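Local coordinates for spike protein P1 (Pseudoalteromonas phage pm2, PDB 2VVE), which forms the receptor-binding spike at the fivefold vertices of the virion, its C-terminal part binding the host receptor, at residues Pro155-Thr160 with Val204-Thr209; Ile151-Ala156 with Ser227-Ile232; Ile170-Tyr175 with Val193-Ser198; Val89-Ser94 with Pro114-Asp119. One frame throughout, in Å; residues are numbered along the deposited sequence.

Contact 1: Pro155-Thr160 with Val204-Thr209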
loop_
_atom_site.group_PDB
_atom_site.type_symbol
_atom_site.label_atom_id
_atom_site.label_comp_id
_atom_site.label_asym_id
_atom_site.label_seq_id
_atom_site.Cartn_x
_atom_site.Cartn_y
_atom_site.Cartn_z
ATOM N N PRO A 155 -11.078 -30.096 30.156
ATOM C CA PRO A 155 -10.690 -29.316 28.981
ATOM C C PRO A 155 -10.474 -27.845 29.342
ATOM O O PRO A 155 -11.084 -27.348 30.289
ATOM C CB PRO A 155 -11.880 -29.490 28.024
ATOM C CG PRO A 155 -13.044 -29.836 28.928
ATOM C CD PRO A 155 -12.456 -30.617 30.056
ATOM N N ALA A 156 -9.590 -27.167 28.619
ATOM C CA ALA A 156 -9.345 -25.742 28.870
ATOM C C ALA A 156 -9.058 -24.995 27.579
ATOM O O ALA A 156 -8.723 -25.615 26.559
ATOM C CB ALA A 156 -8.195 -25.553 29.857
ATOM N N PHE A 157 -9.242 -23.675 27.622
ATOM C CA PHE A 157 -8.606 -22.775 26.664
ATOM C C PHE A 157 -7.456 -22.137 27.389
ATOM O O PHE A 157 -7.656 -21.563 28.463
ATOM C CB PHE A 157 -9.551 -21.660 26.220
ATOM C CG PHE A 157 -10.799 -22.147 25.556
ATOM C CD1 PHE A 157 -10.735 -22.911 24.394
ATOM C CD2 PHE A 157 -12.044 -21.827 26.086
ATOM C CE1 PHE A 157 -11.915 -23.352 23.756
ATOM C CE2 PHE A 157 -13.232 -22.272 25.473
ATOM C CZ PHE A 157 -13.159 -23.031 24.302
ATOM N N TYR A 158 -6.253 -22.257 26.820
ATOM C CA TYR A 158 -5.128 -21.441 27.265
ATOM C C TYR A 158 -5.065 -20.228 26.338
ATOM O O TYR A 158 -4.890 -20.388 25.131
ATOM C CB TYR A 158 -3.803 -22.210 27.177
ATOM C CG TYR A 158 -3.617 -23.344 28.166
ATOM C CD1 TYR A 158 -4.525 -23.576 29.217
ATOM C CD2 TYR A 158 -2.525 -24.186 28.050
ATOM C CE1 TYR A 158 -4.326 -24.626 30.111
ATOM C CE2 TYR A 158 -2.323 -25.226 28.931
ATOM C CZ TYR A 158 -3.203 -25.445 29.959
ATOM O OH TYR A 158 -2.933 -26.497 30.818
ATOM N N ILE A 159 -5.195 -19.026 26.895
ATOM C CA ILE A 159 -5.289 -17.809 26.085
ATOM C C ILE A 159 -4.196 -16.810 26.470
ATOM O O ILE A 159 -3.965 -16.556 27.656
ATOM C CB ILE A 159 -6.683 -17.137 26.214
ATOM C CG1 ILE A 159 -7.805 -18.168 25.994
ATOM C CG2 ILE A 159 -6.807 -15.937 25.247
ATOM C CD1 ILE A 159 -9.228 -17.584 26.031
ATOM N N THR A 160 -3.535 -16.216 25.477
ATOM C CA THR A 160 -2.511 -15.206 25.785
ATOM C C THR A 160 -3.194 -14.000 26.467
ATOM O O THR A 160 -4.263 -13.573 26.043
ATOM C CB THR A 160 -1.735 -14.746 24.524
ATOM O OG1 THR A 160 -2.653 -14.239 23.556
ATOM C CG2 THR A 160 -0.939 -15.912 23.898
ATOM N N VAL A 204 -5.423 -18.611 21.209
ATOM C CA VAL A 204 -6.156 -19.579 22.039
ATOM C C VAL A 204 -5.764 -21.018 21.701
ATOM O O VAL A 204 -5.863 -21.431 20.543
ATOM C CB VAL A 204 -7.702 -19.428 21.862
ATOM C CG1 VAL A 204 -8.449 -20.378 22.807
ATOM C CG2 VAL A 204 -8.145 -17.979 22.065
ATOM N N PHE A 205 -5.331 -21.770 22.718
ATOM C CA PHE A 205 -4.991 -23.196 22.583
ATOM C C PHE A 205 -6.040 -24.062 23.313
ATOM O O PHE A 205 -6.076 -24.098 24.556
ATOM C CB PHE A 205 -3.604 -23.504 23.179
ATOM C CG PHE A 205 -2.464 -22.739 22.562
ATOM C CD1 PHE A 205 -1.652 -23.345 21.603
ATOM C CD2 PHE A 205 -2.167 -21.438 22.970
ATOM C CE1 PHE A 205 -0.578 -22.655 21.039
ATOM C CE2 PHE A 205 -1.089 -20.739 22.406
ATOM C CZ PHE A 205 -0.304 -21.347 21.437
ATOM N N PRO A 206 -6.914 -24.744 22.558
ATOM C CA PRO A 206 -7.807 -25.721 23.190
ATOM C C PRO A 206 -7.022 -26.974 23.592
ATOM O O PRO A 206 -6.408 -27.634 22.741
ATOM C CB PRO A 206 -8.843 -26.026 22.089
ATOM C CG PRO A 206 -8.664 -24.942 21.052
ATOM C CD PRO A 206 -7.194 -24.614 21.114
ATOM N N VAL A 207 -7.034 -27.288 24.888
ATOM C CA VAL A 207 -6.213 -28.378 25.424
ATOM C C VAL A 207 -6.929 -29.255 26.434
ATOM O O VAL A 207 -7.954 -28.852 27.015
ATOM C CB VAL A 207 -4.923 -27.835 26.122
ATOM C CG1 VAL A 207 -4.106 -26.975 25.169
ATOM C CG2 VAL A 207 -5.269 -27.064 27.399
ATOM N N GLU A 208 -6.374 -30.454 26.655
ATOM C CA GLU A 208 -6.739 -31.275 27.813
ATOM C C GLU A 208 -5.709 -31.019 28.934
ATOM O O GLU A 208 -4.507 -31.181 28.709
ATOM C CB GLU A 208 -6.765 -32.759 27.421
ATOM C CG GLU A 208 -7.066 -33.706 28.601
ATOM C CD GLU A 208 -8.337 -33.320 29.366
ATOM O OE1 GLU A 208 -9.451 -33.381 28.778
ATOM O OE2 GLU A 208 -8.219 -32.958 30.560
ATOM N N THR A 209 -6.171 -30.632 30.127
ATOM C CA THR A 209 -5.255 -30.248 31.222
ATOM C C THR A 209 -4.941 -31.390 32.186
ATOM O O THR A 209 -4.033 -31.282 33.020
ATOM C CB THR A 209 -5.777 -29.045 32.063
ATOM O OG1 THR A 209 -6.990 -29.408 32.735
ATOM C CG2 THR A 209 -6.000 -27.813 31.201
#
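Tyr-158 and Val-207 meet with the methyl CG2 of the valine set over the centre of the tyrosine ring, 3.6 Å from its centroid and 10° off the normal, a CH-pi contact. With Val-207 CG1 anti to the carbonyl carbon (chi1 -56°), CG2 takes the position between the backbone N and the carbonyl carbon, and this branch meets the ring. Farther out on the ring, Thr-209 CG2 lies 3.4 Å from Tyr-158 OH and also 3.4 Å from Ala-156 CB, a tight approach for two carbons; the phenol itself is hydrogen-bonded to Ala-100 O. The strands are antiparallel neighbours in one sheet of the beta-sandwich: Ala-156 pairs with Val-207 and Tyr-158 with Phe-205 through two N-H...O bonds each, the Val-207 N to Ala-156 O bond being 2.9 Å long and nearly straight at 174°. On the other face, Val-204 CG1 reaches both Phe-157 CD1, at 3.8 Å, and Ile-159 CG1, and CG2 adds a second contact to Ile-159. The Phe-157 ring goes on to Leu-131 and Ala-133 of strand 129-137.

Contact 2: Ile151-Ala156 with Ser227-Ile232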
loop_
_atom_site.group_PDB
_atom_site.type_symbol
_atom_site.label_atom_id
_atom_site.label_comp_id
_atom_site.label_asym_id
_atom_site.label_seq_id
_atom_site.Cartn_x
_atom_site.Cartn_y
_atom_site.Cartn_z
ATOM N N ILE A 151 -11.238 -42.360 33.337
ATOM C CA ILE A 151 -10.406 -41.244 32.908
ATOM C C ILE A 151 -10.999 -39.914 33.377
ATOM O O ILE A 151 -12.154 -39.597 33.074
ATOM C CB ILE A 151 -10.205 -41.238 31.363
ATOM C CG1 ILE A 151 -9.426 -42.483 30.899
ATOM C CG2 ILE A 151 -9.533 -39.941 30.887
ATOM C CD1 ILE A 151 -8.010 -42.643 31.487
ATOM N N SER A 152 -10.200 -39.148 34.121
ATOM C CA SER A 152 -10.586 -37.790 34.511
ATOM C C SER A 152 -10.183 -36.821 33.415
ATOM O O SER A 152 -9.080 -36.908 32.867
ATOM C CB SER A 152 -9.954 -37.384 35.850
ATOM O OG SER A 152 -10.475 -38.168 36.915
ATOM N N VAL A 153 -11.101 -35.917 33.085
ATOM C CA VAL A 153 -10.873 -34.905 32.055
ATOM C C VAL A 153 -11.174 -33.498 32.582
ATOM O O VAL A 153 -12.041 -33.306 33.440
ATOM C CB VAL A 153 -11.702 -35.164 30.760
ATOM C CG1 VAL A 153 -11.369 -36.530 30.151
ATOM C CG2 VAL A 153 -13.188 -35.056 31.026
ATOM N N LYS A 154 -10.425 -32.528 32.083
ATOM C CA LYS A 154 -10.702 -31.128 32.354
ATOM C C LYS A 154 -10.203 -30.298 31.168
ATOM O O LYS A 154 -9.043 -29.860 31.153
ATOM C CB LYS A 154 -10.085 -30.674 33.689
ATOM C CG LYS A 154 -10.407 -29.212 34.051
ATOM C CD LYS A 154 -10.149 -28.895 35.514
ATOM C CE LYS A 154 -11.361 -29.187 36.375
ATOM N NZ LYS A 154 -11.083 -28.883 37.803
ATOM N N PRO A 155 -11.078 -30.096 30.156
ATOM C CA PRO A 155 -10.690 -29.316 28.981
ATOM C C PRO A 155 -10.474 -27.845 29.342
ATOM O O PRO A 155 -11.084 -27.348 30.289
ATOM C CB PRO A 155 -11.880 -29.490 28.024
ATOM C CG PRO A 155 -13.044 -29.836 28.928
ATOM C CD PRO A 155 -12.456 -30.617 30.056
ATOM N N ALA A 156 -9.590 -27.167 28.619
ATOM C CA ALA A 156 -9.345 -25.742 28.870
ATOM C C ALA A 156 -9.058 -24.995 27.579
ATOM O O ALA A 156 -8.723 -25.615 26.559
ATOM C CB ALA A 156 -8.195 -25.553 29.857
ATOM N N SER A 227 -4.880 -36.780 23.670
ATOM C CA SER A 227 -5.677 -37.150 24.840
ATOM C C SER A 227 -6.909 -37.939 24.417
ATOM O O SER A 227 -6.983 -38.410 23.284
ATOM C CB SER A 227 -6.068 -35.904 25.646
ATOM O OG SER A 227 -7.021 -35.114 24.956
ATOM N N PHE A 228 -7.856 -38.099 25.341
ATOM C CA PHE A 228 -9.158 -38.665 25.019
ATOM C C PHE A 228 -10.202 -37.570 24.770
ATOM O O PHE A 228 -11.398 -37.841 24.752
ATOM C CB PHE A 228 -9.623 -39.576 26.157
ATOM C CG PHE A 228 -8.648 -40.658 26.489
ATOM C CD1 PHE A 228 -8.493 -41.758 25.645
ATOM C CD2 PHE A 228 -7.892 -40.589 27.652
ATOM C CE1 PHE A 228 -7.580 -42.774 25.962
ATOM C CE2 PHE A 228 -6.974 -41.587 27.971
ATOM C CZ PHE A 228 -6.823 -42.687 27.119
ATOM N N THR A 229 -9.740 -36.342 24.549
ATOM C CA THR A 229 -10.620 -35.180 24.438
ATOM C C THR A 229 -10.508 -34.563 23.059
ATOM O O THR A 229 -9.402 -34.360 22.575
ATOM C CB THR A 229 -10.243 -34.135 25.524
ATOM O OG1 THR A 229 -10.489 -34.706 26.820
ATOM C CG2 THR A 229 -11.053 -32.836 25.377
ATOM N N THR A 230 -11.658 -34.285 22.437
ATOM C CA THR A 230 -11.707 -33.621 21.132
ATOM C C THR A 230 -12.603 -32.380 21.168
ATOM O O THR A 230 -13.760 -32.440 21.622
ATOM C CB THR A 230 -12.208 -34.586 20.018
ATOM O OG1 THR A 230 -11.379 -35.755 19.974
ATOM C CG2 THR A 230 -12.203 -33.896 18.633
ATOM N N PHE A 231 -12.075 -31.261 20.677
ATOM C CA PHE A 231 -12.861 -30.024 20.561
ATOM C C PHE A 231 -13.633 -30.011 19.242
ATOM O O PHE A 231 -13.213 -29.410 18.255
ATOM C CB PHE A 231 -11.987 -28.771 20.714
ATOM C CG PHE A 231 -11.452 -28.578 22.105
ATOM C CD1 PHE A 231 -12.071 -27.702 22.984
ATOM C CD2 PHE A 231 -10.341 -29.292 22.540
ATOM C CE1 PHE A 231 -11.585 -27.531 24.292
ATOM C CE2 PHE A 231 -9.847 -29.135 23.839
ATOM C CZ PHE A 231 -10.466 -28.249 24.716
ATOM N N ILE A 232 -14.768 -30.705 19.241
ATOM C CA ILE A 232 -15.617 -30.841 18.052
ATOM C C ILE A 232 -15.908 -29.488 17.361
ATOM O O ILE A 232 -15.778 -29.354 16.130
ATOM C CB ILE A 232 -16.935 -31.582 18.418
ATOM C CG1 ILE A 232 -16.626 -33.009 18.921
ATOM C CG2 ILE A 232 -17.912 -31.586 17.248
ATOM C CD1 ILE A 232 -15.953 -33.907 17.878
#
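Between the two facing sheets of a beta-sandwich, Ile-151, Val-153 and Pro-155 meet Phe-228, Thr-229 and Phe-231 almost wholly through side chains, with no hydrogen bond joining the two segments. The backbones stay well apart, the nearest pair of CA atoms, those of Pro-155 and Thr-229, being 7.4 Å from each other. At one end Ile-151 lies across Phe-228 at about a right angle. Its CG2, anti to the backbone N, reaches to 3.7 Å from Phe-228 CD2, and the tip CD1 comes within 3.8 Å of Phe-228 CE2; the two branches thus meet adjacent ring atoms. Ala-215 of helix 213-219 touches both residues.

In the middle, Val-153 CG1 is 3.9 Å from Thr-229 OG1. That hydroxyl is buried yet provided for, with hydrogen bonds to Glu-208 OE1 and His-137 ND1. Thr-229 also has its backbone N held by Ser-227 OG at 3.0 Å, an ST turn. At the far end Phe-231, centre of an inverse gamma turn, brings CZ to 3.8 Å from Pro-155 CB and 3.7 Å from Ala-156 O. The segments run 28° apart in direction, and this closure, by side chains almost alone, between roughly aligned strands of different sheets is typical of the interior of a beta-sandwich.

Contact 3: Ile170-Tyr175 with Val193-Ser198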
loop_
_atom_site.group_PDB
_atom_site.type_symbol
_atom_site.label_atom_id
_atom_site.label_comp_id
_atom_site.label_asym_id
_atom_site.label_seq_id
_atom_site.Cartn_x
_atom_site.Cartn_y
_atom_site.Cartn_z
ATOM N N ILE A 170 -3.288 -17.721 30.060
ATOM C CA ILE A 170 -4.292 -17.877 31.124
ATOM C C ILE A 170 -5.141 -19.107 30.816
ATOM O O ILE A 170 -5.651 -19.275 29.700
ATOM C CB ILE A 170 -5.188 -16.620 31.261
ATOM C CG1 ILE A 170 -4.333 -15.345 31.368
ATOM C CG2 ILE A 170 -6.208 -16.775 32.429
ATOM C CD1 ILE A 170 -3.242 -15.364 32.459
ATOM N N LYS A 171 -5.256 -19.985 31.806
ATOM C CA LYS A 171 -6.065 -21.182 31.678
ATOM C C LYS A 171 -7.527 -20.902 32.043
ATOM O O LYS A 171 -7.811 -20.453 33.155
ATOM C CB LYS A 171 -5.498 -22.262 32.601
ATOM C CG LYS A 171 -6.402 -23.487 32.788
ATOM C CD LYS A 171 -5.758 -24.517 33.709
ATOM C CE LYS A 171 -5.723 -24.037 35.159
ATOM N NZ LYS A 171 -5.056 -25.038 36.035
ATOM N N TYR A 172 -8.447 -21.186 31.119
ATOM C CA TYR A 172 -9.892 -21.053 31.407
ATOM C C TYR A 172 -10.602 -22.391 31.378
ATOM O O TYR A 172 -10.477 -23.149 30.402
ATOM C CB TYR A 172 -10.583 -20.123 30.406
ATOM C CG TYR A 172 -10.140 -18.698 30.500
ATOM C CD1 TYR A 172 -10.808 -17.790 31.322
ATOM C CD2 TYR A 172 -9.069 -18.239 29.732
ATOM C CE1 TYR A 172 -10.404 -16.461 31.409
ATOM C CE2 TYR A 172 -8.661 -16.910 29.809
ATOM C CZ TYR A 172 -9.334 -16.031 30.647
ATOM O OH TYR A 172 -8.927 -14.717 30.721
ATOM N N THR A 173 -11.352 -22.665 32.438
ATOM C CA THR A 173 -12.115 -23.918 32.575
ATOM C C THR A 173 -13.538 -23.667 33.085
ATOM O O THR A 173 -13.816 -22.620 33.688
ATOM C CB THR A 173 -11.415 -24.917 33.543
ATOM O OG1 THR A 173 -11.218 -24.291 34.816
ATOM C CG2 THR A 173 -10.054 -25.383 32.992
ATOM N N SER A 174 -14.434 -24.631 32.857
ATOM C CA SER A 174 -15.807 -24.536 33.394
ATOM C C SER A 174 -16.341 -25.831 34.010
ATOM O O SER A 174 -17.298 -25.798 34.793
ATOM C CB SER A 174 -16.783 -24.033 32.322
ATOM O OG SER A 174 -17.084 -25.048 31.369
ATOM N N TYR A 175 -15.750 -26.967 33.646
ATOM C CA TYR A 175 -16.181 -28.277 34.182
ATOM C C TYR A 175 -15.042 -29.298 34.215
ATOM O O TYR A 175 -14.080 -29.205 33.442
ATOM C CB TYR A 175 -17.371 -28.863 33.381
ATOM C CG TYR A 175 -16.985 -29.530 32.064
ATOM C CD1 TYR A 175 -16.665 -30.895 32.004
ATOM C CD2 TYR A 175 -16.942 -28.796 30.880
ATOM C CE1 TYR A 175 -16.308 -31.506 30.793
ATOM C CE2 TYR A 175 -16.591 -29.390 29.674
ATOM C CZ TYR A 175 -16.269 -30.739 29.635
ATOM O OH TYR A 175 -15.921 -31.296 28.425
ATOM N N VAL A 193 -17.052 -20.610 29.069
ATOM C CA VAL A 193 -16.369 -19.661 29.943
ATOM C C VAL A 193 -16.637 -18.229 29.505
ATOM O O VAL A 193 -16.822 -17.947 28.313
ATOM C CB VAL A 193 -14.825 -19.929 30.013
ATOM C CG1 VAL A 193 -14.545 -21.318 30.597
ATOM C CG2 VAL A 193 -14.171 -19.764 28.639
ATOM N N MET A 194 -16.649 -17.328 30.474
ATOM C CA MET A 194 -16.584 -15.913 30.188
ATOM C C MET A 194 -15.105 -15.538 30.138
ATOM O O MET A 194 -14.323 -15.928 31.001
ATOM C CB MET A 194 -17.291 -15.095 31.274
ATOM C CG MET A 194 -18.794 -15.329 31.376
ATOM S SD MET A 194 -19.677 -14.992 29.839
ATOM C CE MET A 194 -19.359 -13.245 29.641
ATOM N N VAL A 195 -14.735 -14.773 29.123
ATOM C CA VAL A 195 -13.373 -14.294 28.977
ATOM C C VAL A 195 -13.401 -12.787 28.783
ATOM O O VAL A 195 -14.289 -12.256 28.104
ATOM C CB VAL A 195 -12.669 -14.991 27.778
ATOM C CG1 VAL A 195 -11.249 -14.520 27.642
ATOM C CG2 VAL A 195 -12.679 -16.491 27.964
ATOM N N THR A 196 -12.441 -12.100 29.395
ATOM C CA THR A 196 -12.341 -10.656 29.274
ATOM C C THR A 196 -10.966 -10.299 28.734
ATOM O O THR A 196 -9.955 -10.562 29.386
ATOM C CB THR A 196 -12.590 -9.945 30.634
ATOM O OG1 THR A 196 -13.896 -10.275 31.115
ATOM C CG2 THR A 196 -12.482 -8.447 30.482
ATOM N N LEU A 197 -10.940 -9.690 27.552
ATOM C CA LEU A 197 -9.680 -9.438 26.846
ATOM C C LEU A 197 -9.490 -7.993 26.404
ATOM O O LEU A 197 -10.437 -7.321 26.020
ATOM C CB LEU A 197 -9.569 -10.345 25.619
ATOM C CG LEU A 197 -9.648 -11.865 25.822
ATOM C CD1 LEU A 197 -9.686 -12.588 24.479
ATOM C CD2 LEU A 197 -8.519 -12.408 26.709
ATOM N N SER A 198 -8.237 -7.543 26.445
ATOM C CA SER A 198 -7.850 -6.259 25.874
ATOM C C SER A 198 -7.972 -6.297 24.357
ATOM O O SER A 198 -7.891 -7.370 23.745
ATOM C CB SER A 198 -6.409 -5.936 26.268
ATOM O OG SER A 198 -5.563 -7.018 25.944
HETATM O O HOH W 1 -10.585 -12.856 31.225
#
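Tyr-172 spans the gap to Val-193 and Val-195, and its partners change from CB to the hydroxyl. CB lies 4.0 Å from Val-193 CG2. CG is anti to the carbonyl carbon (chi1 -66°), beside the backbone N; farther out, Val-195 CG2 stands over the ring centre, 4.0 Å from the centroid and 8° off the normal, which makes it a CH-pi contact. CE1 comes to 4.0 Å from the carbonyl oxygen Met-194 O. Toward the tip, Val-195 CG1 takes over and sits 3.9 Å from Tyr-172 CZ. The hydroxyl is bridged by water: Tyr-172 OH lies 2.5 Å from water 1, a short distance for a hydrogen bond, and that water accepts from Thr-196 N at 2.7 Å. The remaining branch of Val-193, CG1, turns to the residues after the tyrosine, coming 3.4 Å from Thr-173 O and also meeting Ser-174 CB.

No direct hydrogen bond links the segments, as expected for strand axes 9.2 Å apart at closest approach. They belong to different sheets: 169-172 pairs with strand 151-160, where Tyr-172 is bonded through its backbone to Phe-157, while 189-195 is an outermost strand of its sheet within the chain and pairs with 129-137, bonding Val-193 to Leu-131.

Contact 4: Val89-Ser94 with Pro114-Asp119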
loop_
_atom_site.group_PDB
_atom_site.type_symbol
_atom_site.label_atom_id
_atom_site.label_comp_id
_atom_site.label_asym_id
_atom_site.label_seq_id
_atom_site.Cartn_x
_atom_site.Cartn_y
_atom_site.Cartn_z
ATOM N N VAL A 89 -18.083 -19.346 14.442
ATOM C CA VAL A 89 -17.389 -20.618 14.632
ATOM C C VAL A 89 -15.906 -20.389 14.388
ATOM O O VAL A 89 -15.503 -19.981 13.294
ATOM C CB VAL A 89 -17.927 -21.721 13.683
ATOM C CG1 VAL A 89 -17.147 -23.030 13.879
ATOM C CG2 VAL A 89 -19.412 -21.945 13.923
ATOM N N PHE A 90 -15.101 -20.639 15.417
ATOM C CA PHE A 90 -13.674 -20.389 15.328
ATOM C C PHE A 90 -12.964 -21.539 14.641
ATOM O O PHE A 90 -12.178 -21.329 13.716
ATOM C CB PHE A 90 -13.087 -20.124 16.708
ATOM C CG PHE A 90 -13.539 -18.823 17.316
ATOM C CD1 PHE A 90 -13.062 -17.616 16.826
ATOM C CD2 PHE A 90 -14.443 -18.814 18.378
ATOM C CE1 PHE A 90 -13.470 -16.416 17.381
ATOM C CE2 PHE A 90 -14.859 -17.606 18.950
ATOM C CZ PHE A 90 -14.374 -16.406 18.447
ATOM N N LYS A 91 -13.251 -22.755 15.105
ATOM C CA LYS A 91 -12.620 -23.956 14.593
ATOM C C LYS A 91 -13.555 -25.136 14.786
ATOM O O LYS A 91 -14.401 -25.149 15.700
ATOM C CB LYS A 91 -11.317 -24.264 15.358
ATOM C CG LYS A 91 -10.123 -23.383 15.046
ATOM C CD LYS A 91 -9.504 -23.698 13.681
ATOM C CE LYS A 91 -8.352 -22.744 13.413
ATOM N NZ LYS A 91 -7.888 -22.722 11.991
ATOM N N GLU A 92 -13.402 -26.123 13.915
ATOM C CA GLU A 92 -13.947 -27.456 14.162
ATOM C C GLU A 92 -12.793 -28.422 14.030
ATOM O O GLU A 92 -12.050 -28.372 13.049
ATOM C CB GLU A 92 -15.067 -27.797 13.180
ATOM C CG GLU A 92 -16.283 -26.904 13.316
ATOM C CD GLU A 92 -17.292 -27.116 12.213
ATOM O OE1 GLU A 92 -18.020 -28.127 12.258
ATOM O OE2 GLU A 92 -17.359 -26.261 11.308
ATOM N N TYR A 93 -12.621 -29.279 15.032
ATOM C CA TYR A 93 -11.537 -30.246 15.017
ATOM C C TYR A 93 -12.071 -31.668 14.971
ATOM O O TYR A 93 -13.056 -31.996 15.642
ATOM C CB TYR A 93 -10.662 -30.092 16.257
ATOM C CG TYR A 93 -9.950 -28.771 16.383
ATOM C CD1 TYR A 93 -8.814 -28.492 15.615
ATOM C CD2 TYR A 93 -10.375 -27.814 17.305
ATOM C CE1 TYR A 93 -8.131 -27.277 15.751
ATOM C CE2 TYR A 93 -9.699 -26.600 17.446
ATOM C CZ TYR A 93 -8.582 -26.341 16.666
ATOM O OH TYR A 93 -7.912 -25.144 16.799
ATOM N N SER A 94 -11.415 -32.505 14.175
ATOM C CA SER A 94 -11.660 -33.938 14.208
ATOM C C SER A 94 -10.525 -34.654 14.946
ATOM O O SER A 94 -10.719 -35.757 15.455
ATOM C CB SER A 94 -11.827 -34.502 12.794
ATOM O OG SER A 94 -10.666 -34.288 12.021
ATOM N N PRO A 114 -2.518 -27.257 18.196
ATOM C CA PRO A 114 -3.306 -26.341 17.368
ATOM C C PRO A 114 -3.924 -25.183 18.135
ATOM O O PRO A 114 -4.386 -25.341 19.275
ATOM C CB PRO A 114 -4.386 -27.249 16.765
ATOM C CG PRO A 114 -3.715 -28.586 16.688
ATOM C CD PRO A 114 -2.956 -28.649 17.996
ATOM N N PHE A 115 -3.915 -24.021 17.501
ATOM C CA PHE A 115 -4.474 -22.816 18.100
ATOM C C PHE A 115 -5.348 -22.065 17.100
ATOM O O PHE A 115 -5.387 -22.375 15.893
ATOM C CB PHE A 115 -3.339 -21.897 18.598
ATOM C CG PHE A 115 -2.406 -21.432 17.505
ATOM C CD1 PHE A 115 -2.763 -20.383 16.651
ATOM C CD2 PHE A 115 -1.172 -22.062 17.320
ATOM C CE1 PHE A 115 -1.896 -19.963 15.640
ATOM C CE2 PHE A 115 -0.301 -21.651 16.313
ATOM C CZ PHE A 115 -0.665 -20.602 15.469
ATOM N N PHE A 116 -6.061 -21.067 17.604
ATOM C CA PHE A 116 -6.722 -20.102 16.737
ATOM C C PHE A 116 -6.597 -18.748 17.416
ATOM O O PHE A 116 -6.347 -18.677 18.619
ATOM C CB PHE A 116 -8.183 -20.495 16.471
ATOM C CG PHE A 116 -9.062 -20.448 17.693
ATOM C CD1 PHE A 116 -9.761 -19.282 18.005
ATOM C CD2 PHE A 116 -9.171 -21.548 18.539
ATOM C CE1 PHE A 116 -10.577 -19.212 19.125
ATOM C CE2 PHE A 116 -9.978 -21.489 19.679
ATOM C CZ PHE A 116 -10.678 -20.313 19.970
ATOM N N ASP A 117 -6.770 -17.681 16.648
ATOM C CA ASP A 117 -6.654 -16.329 17.180
ATOM C C ASP A 117 -8.033 -15.664 17.260
ATOM O O ASP A 117 -8.889 -15.881 16.391
ATOM C CB ASP A 117 -5.720 -15.475 16.304
ATOM C CG ASP A 117 -4.252 -15.902 16.393
ATOM O OD1 ASP A 117 -3.844 -16.495 17.413
ATOM O OD2 ASP A 117 -3.493 -15.637 15.434
ATOM N N ILE A 118 -8.238 -14.869 18.308
ATOM C CA ILE A 118 -9.412 -13.990 18.396
ATOM C C ILE A 118 -8.920 -12.552 18.291
ATOM O O ILE A 118 -8.124 -12.105 19.115
ATOM C CB ILE A 118 -10.207 -14.161 19.719
ATOM C CG1 ILE A 118 -10.605 -15.623 19.941
ATOM C CG2 ILE A 118 -11.439 -13.223 19.744
ATOM C CD1 ILE A 118 -11.212 -15.891 21.326
ATOM N N ASP A 119 -9.404 -11.837 17.282
ATOM C CA ASP A 119 -9.082 -10.420 17.146
ATOM C C ASP A 119 -10.155 -9.611 17.861
ATOM O O ASP A 119 -11.273 -9.452 17.349
ATOM C CB ASP A 119 -8.970 -10.036 15.667
ATOM C CG ASP A 119 -8.420 -8.634 15.456
ATOM O OD1 ASP A 119 -7.977 -7.991 16.432
ATOM O OD2 ASP A 119 -8.430 -8.178 14.295
HETATM O O HOH W 2 -5.252 -21.322 13.496
HETATM O O HOH W 3 -5.977 -24.734 14.778
#
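Phe-90 and Phe-116 make the central fit, their rings nearly parallel at 22° but slid so far that they barely overlap, with centroids 5.0 Å apart. The bump is the Phe-116 rim atom CE1, which presses over the face of the other ring to 3.5 Å from Phe-90 CG. In return Phe-90 CB sits over a face of Phe-116, offset toward the rim. Lys-91 slides past Phe-116 in the opposite direction, its CG and CE both 3.8 Å from Phe-116 CB. Phe-90 CB and Lys-91 CG lie on the same side of the Phe-116 ring plane, flanking a shallow hollow against which Phe-116 rests. Beyond the pair, Ile-118 CG1 abuts Phe-90 CE1 at 3.9 Å. Tyr-93 covers the other end, CE1 against Pro-114 CB, with its hydroxyl at the edge of the Phe-116 ring. Two waters donate to Phe-115 O: water 3 also bonds Tyr-93 OH, at 2.8 Å, and water 2 accepts a weak bond from Lys-91 NZ.

A classic beta bulge places Phe-90 and Lys-91 together opposite Val-234 of strand 229-236, the neighbour of strand 88-91. Strand 116-120 lies in the other sheet, paired with 200-208, and Leu-131 of strand 129-137 touches both Phe-90 and Ile-118.

Contact 1 alone joins neighbouring strands within one sheet, and its chemistry is accordingly backbone hydrogen bonding with side chains on both faces. Contacts 2, 3 and 4 each bridge the two sheets, without a direct hydrogen bond between their segments. Contacts 1 and 2 are buried, share Pro-155 and Ala-156, and are linked through Glu-208 and Thr-229; contacts 3 and 4 are only partly buried, and both admit bridging waters. Strand 151-160 serves contacts 1 and 2 and pairs with 169-172 of contact 3, whereas contact 4 reaches contact 1 through Phe-116 and Val-204. Ile-151 brings contact 2 nearest the calcium ion, which is bound by Ser-150, Asp-212 and Asp-214.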